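Local coordinates for protein ribosomal RNA small subunit methyltransferase E (Legionella pneumophila, PDB 5O95) that probably methylates N3 of a uridine in 16S rRNA of the small ribosomal subunit, with S-adenosyl-L-methionine as methyl donor, at residues Leu43-Ala55 with Gly140-Glu152. Sequence-based numbering, arbitrary orientation.
Sequences LTLFNGDNKEFTA and GACEQCGRNQIPE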
# COMPACT_ATOMS: atom_id res chain seq x y z
N LEU B 43 -27.68 -10.20 -1.21
CA LEU B 43 -26.39 -10.25 -1.90
C LEU B 43 -26.47 -9.35 -3.12
O LEU B 43 -27.53 -9.19 -3.72
CB LEU B 43 -26.08 -11.66 -2.46
CG LEU B 43 -25.79 -12.82 -1.52
CD1 LEU B 43 -25.69 -14.13 -2.30
CD2 LEU B 43 -24.50 -12.55 -0.79
N THR B 44 -25.34 -8.79 -3.49
CA THR B 44 -25.20 -8.07 -4.75
C THR B 44 -24.27 -8.91 -5.61
O THR B 44 -23.08 -9.02 -5.30
CB THR B 44 -24.62 -6.68 -4.54
OG1 THR B 44 -25.48 -5.90 -3.70
CG2 THR B 44 -24.44 -5.97 -5.90
N LEU B 45 -24.80 -9.55 -6.64
CA LEU B 45 -23.93 -10.23 -7.58
C LEU B 45 -23.47 -9.23 -8.63
O LEU B 45 -24.16 -8.25 -8.91
CB LEU B 45 -24.68 -11.36 -8.29
CG LEU B 45 -25.49 -12.22 -7.33
CD1 LEU B 45 -26.31 -13.26 -8.13
CD2 LEU B 45 -24.60 -12.90 -6.29
N PHE B 46 -22.29 -9.45 -9.19
CA PHE B 46 -21.89 -8.69 -10.35
C PHE B 46 -21.20 -9.64 -11.31
O PHE B 46 -20.66 -10.68 -10.91
CB PHE B 46 -21.01 -7.49 -9.99
CG PHE B 46 -19.70 -7.88 -9.36
CD1 PHE B 46 -19.65 -8.22 -8.02
CD2 PHE B 46 -18.54 -7.96 -10.13
CE1 PHE B 46 -18.45 -8.60 -7.42
CE2 PHE B 46 -17.33 -8.34 -9.53
CZ PHE B 46 -17.30 -8.68 -8.19
N ASN B 47 -21.21 -9.28 -12.59
CA ASN B 47 -20.92 -10.24 -13.65
C ASN B 47 -19.64 -9.94 -14.43
O ASN B 47 -19.37 -10.62 -15.44
CB ASN B 47 -22.12 -10.41 -14.59
CG ASN B 47 -22.36 -9.20 -15.49
OD1 ASN B 47 -21.80 -8.12 -15.28
ND2 ASN B 47 -23.25 -9.37 -16.48
N GLY B 48 -18.83 -8.99 -13.97
CA GLY B 48 -17.65 -8.59 -14.71
C GLY B 48 -17.92 -7.70 -15.89
O GLY B 48 -16.98 -7.33 -16.59
N ASP B 49 -19.18 -7.35 -16.16
CA ASP B 49 -19.53 -6.47 -17.26
C ASP B 49 -20.33 -5.28 -16.74
O ASP B 49 -21.20 -4.75 -17.43
CB ASP B 49 -20.29 -7.24 -18.34
CG ASP B 49 -20.37 -6.50 -19.66
OD1 ASP B 49 -19.43 -5.73 -19.99
OD2 ASP B 49 -21.37 -6.69 -20.37
N ASN B 50 -20.01 -4.84 -15.51
CA ASN B 50 -20.56 -3.60 -14.95
C ASN B 50 -22.07 -3.65 -14.77
O ASN B 50 -22.76 -2.62 -14.88
CB ASN B 50 -20.07 -2.39 -15.74
CG ASN B 50 -18.57 -2.28 -15.69
OD1 ASN B 50 -18.01 -2.20 -14.60
ND2 ASN B 50 -17.90 -2.32 -16.85
N LYS B 51 -22.60 -4.83 -14.47
CA LYS B 51 -23.98 -4.98 -14.01
C LYS B 51 -23.97 -5.54 -12.60
O LYS B 51 -23.21 -6.46 -12.29
CB LYS B 51 -24.77 -5.91 -14.93
CG LYS B 51 -25.01 -5.31 -16.30
CD LYS B 51 -25.77 -6.28 -17.20
CE LYS B 51 -25.84 -5.76 -18.62
NZ LYS B 51 -26.51 -6.74 -19.52
N GLU B 52 -24.84 -4.99 -11.75
CA GLU B 52 -25.05 -5.46 -10.39
C GLU B 52 -26.45 -6.06 -10.30
O GLU B 52 -27.41 -5.45 -10.78
CB GLU B 52 -24.92 -4.32 -9.38
CG GLU B 52 -23.46 -3.94 -9.10
CD GLU B 52 -23.34 -2.85 -8.06
OE1 GLU B 52 -24.33 -2.47 -7.42
OE2 GLU B 52 -22.20 -2.37 -7.87
N PHE B 53 -26.55 -7.24 -9.70
CA PHE B 53 -27.81 -7.97 -9.58
C PHE B 53 -28.17 -8.02 -8.10
O PHE B 53 -27.46 -8.63 -7.30
CB PHE B 53 -27.64 -9.37 -10.16
CG PHE B 53 -27.22 -9.36 -11.61
CD1 PHE B 53 -25.87 -9.27 -11.95
CD2 PHE B 53 -28.18 -9.45 -12.62
CE1 PHE B 53 -25.47 -9.22 -13.27
CE2 PHE B 53 -27.80 -9.39 -13.95
CZ PHE B 53 -26.43 -9.30 -14.28
N THR B 54 -29.25 -7.36 -7.73
CA THR B 54 -29.70 -7.41 -6.35
C THR B 54 -30.41 -8.72 -6.14
O THR B 54 -31.34 -9.05 -6.89
CB THR B 54 -30.62 -6.23 -6.04
OG1 THR B 54 -29.91 -5.01 -6.26
CG2 THR B 54 -31.08 -6.27 -4.59
N ALA B 55 -29.98 -9.49 -5.15
CA ALA B 55 -30.45 -10.85 -4.99
C ALA B 55 -30.67 -11.14 -3.52
O ALA B 55 -30.17 -10.44 -2.64
CB ALA B 55 -29.48 -11.88 -5.59
N GLY B 140 -11.66 -11.45 -5.66
CA GLY B 140 -12.00 -11.11 -4.30
C GLY B 140 -11.86 -9.62 -4.04
O GLY B 140 -12.68 -9.02 -3.34
N ALA B 141 -10.81 -9.01 -4.60
CA ALA B 141 -10.60 -7.58 -4.39
C ALA B 141 -11.67 -6.75 -5.10
O ALA B 141 -12.08 -5.69 -4.60
CB ALA B 141 -9.19 -7.18 -4.85
N CYS B 142 -12.14 -7.21 -6.26
CA CYS B 142 -13.25 -6.52 -6.90
C CYS B 142 -14.53 -6.66 -6.09
O CYS B 142 -15.31 -5.71 -6.01
CB CYS B 142 -13.48 -7.04 -8.33
SG CYS B 142 -12.09 -6.64 -9.45
N GLU B 143 -14.75 -7.84 -5.50
CA GLU B 143 -15.89 -7.99 -4.60
C GLU B 143 -15.81 -6.98 -3.47
O GLU B 143 -16.80 -6.32 -3.13
CB GLU B 143 -15.97 -9.41 -4.05
CG GLU B 143 -16.25 -10.43 -5.14
CD GLU B 143 -16.15 -11.86 -4.69
OE1 GLU B 143 -15.41 -12.15 -3.71
OE2 GLU B 143 -16.81 -12.71 -5.34
N GLN B 144 -14.61 -6.81 -2.89
CA GLN B 144 -14.44 -5.91 -1.75
C GLN B 144 -14.54 -4.43 -2.14
O GLN B 144 -15.14 -3.63 -1.41
CB GLN B 144 -13.07 -6.19 -1.09
CG GLN B 144 -12.66 -5.17 0.01
CD GLN B 144 -12.00 -3.89 -0.52
OE1 GLN B 144 -11.22 -3.92 -1.46
NE2 GLN B 144 -12.33 -2.76 0.08
N CYS B 145 -13.94 -4.04 -3.26
CA CYS B 145 -13.80 -2.61 -3.56
C CYS B 145 -14.94 -2.02 -4.39
O CYS B 145 -15.06 -0.79 -4.47
CB CYS B 145 -12.41 -2.35 -4.19
SG CYS B 145 -12.30 -2.64 -5.94
N GLY B 146 -15.78 -2.86 -4.98
CA GLY B 146 -16.91 -2.36 -5.75
C GLY B 146 -16.73 -2.34 -7.25
O GLY B 146 -17.67 -1.98 -7.96
N ARG B 147 -15.57 -2.75 -7.77
CA ARG B 147 -15.42 -2.85 -9.22
C ARG B 147 -16.29 -3.97 -9.73
O ARG B 147 -16.28 -5.07 -9.17
CB ARG B 147 -13.97 -3.21 -9.58
CG ARG B 147 -13.07 -2.01 -9.45
CD ARG B 147 -11.65 -2.43 -9.77
NE ARG B 147 -11.47 -2.53 -11.21
CZ ARG B 147 -10.31 -2.71 -11.82
NH1 ARG B 147 -9.19 -2.78 -11.09
NH2 ARG B 147 -10.25 -2.77 -13.15
N ASN B 148 -16.99 -3.69 -10.82
CA ASN B 148 -17.87 -4.67 -11.44
C ASN B 148 -17.32 -5.21 -12.75
O ASN B 148 -18.03 -5.89 -13.51
CB ASN B 148 -19.27 -4.09 -11.62
CG ASN B 148 -19.90 -3.75 -10.30
OD1 ASN B 148 -19.81 -4.52 -9.36
ND2 ASN B 148 -20.56 -2.60 -10.22
N GLN B 149 -16.03 -4.98 -12.97
CA GLN B 149 -15.28 -5.48 -14.10
C GLN B 149 -13.98 -5.97 -13.50
O GLN B 149 -13.43 -5.31 -12.62
CB GLN B 149 -15.00 -4.34 -15.08
CG GLN B 149 -14.28 -4.72 -16.34
CD GLN B 149 -14.21 -3.58 -17.35
OE1 GLN B 149 -15.09 -2.70 -17.40
NE2 GLN B 149 -13.17 -3.59 -18.17
N ILE B 150 -13.51 -7.13 -13.96
CA ILE B 150 -12.30 -7.75 -13.44
C ILE B 150 -11.11 -7.28 -14.27
O ILE B 150 -11.17 -7.33 -15.50
CB ILE B 150 -12.39 -9.28 -13.53
CG1 ILE B 150 -13.74 -9.79 -13.00
CG2 ILE B 150 -11.17 -9.92 -12.83
CD1 ILE B 150 -14.00 -9.45 -11.56
N PRO B 151 -10.01 -6.82 -13.64
CA PRO B 151 -8.81 -6.48 -14.41
C PRO B 151 -8.35 -7.67 -15.23
O PRO B 151 -8.54 -8.82 -14.83
CB PRO B 151 -7.75 -6.15 -13.33
CG PRO B 151 -8.44 -6.10 -12.03
CD PRO B 151 -9.88 -6.59 -12.20
N GLU B 152 -7.75 -7.39 -16.38
CA GLU B 152 -7.14 -8.44 -17.18
C GLU B 152 -5.86 -8.91 -16.50
O GLU B 152 -5.01 -8.09 -16.13
CB GLU B 152 -6.84 -7.92 -18.58
CG GLU B 152 -6.27 -8.97 -19.53
CD GLU B 152 -6.06 -8.44 -20.94
OE1 GLU B 152 -6.33 -7.24 -21.18
OE2 GLU B 152 -5.61 -9.21 -21.81
O HOH W 1 -14.51 -8.46 -16.32
O HOH W 2 -16.61 -1.41 -12.54
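With CG held between its backbone N and carbonyl carbon (chi1 63°), Phe46 projects its ring from the end of strand 42-46 against the last turn of helix 124-145 and the loop that follows, while Asn148, CG beside its own N (chi1 -63°), turns its amide between that ring and Glu52. The carbonyl O of Arg147 lies over one ring face, 3.5 Å from Phe46 CE2; CG of Glu143 and CD1 of Ile150 meet the ring edge. Asn148 ND2 donates to Glu52 OE2 (2.9 Å), arriving on the anti side, somewhat out of the plane of a carboxylate nearly perpendicular to the amide, and Arg77 forms a salt bridge with the same oxygen. Asn148 OD1 sits 3.3 Å from Phe46 CB and accepts from Arg8, so both ends of this buried amide are satisfied and its flip is fixed. The backbone O of Asn148 takes a hydrogen bond from Asn50 N (3.0 Å), with the donor well above the carbonyl plane. Farther out, Asn50 ND2 gives a fairly straight hydrogen bond to Gln149 OE1 (2.9 Å); one water links Gly48 O with Ile150 N, a second Asn50 OD1 with Asn148 N. Asn47 OD1 accepts from Asp49 N, forming an Asx turn within the hairpin loop. A beta-hairpin of the PUA domain thus docks through its connecting loop on the methyltransferase domain, an interdomain contact of the two-domain RsmE architecture.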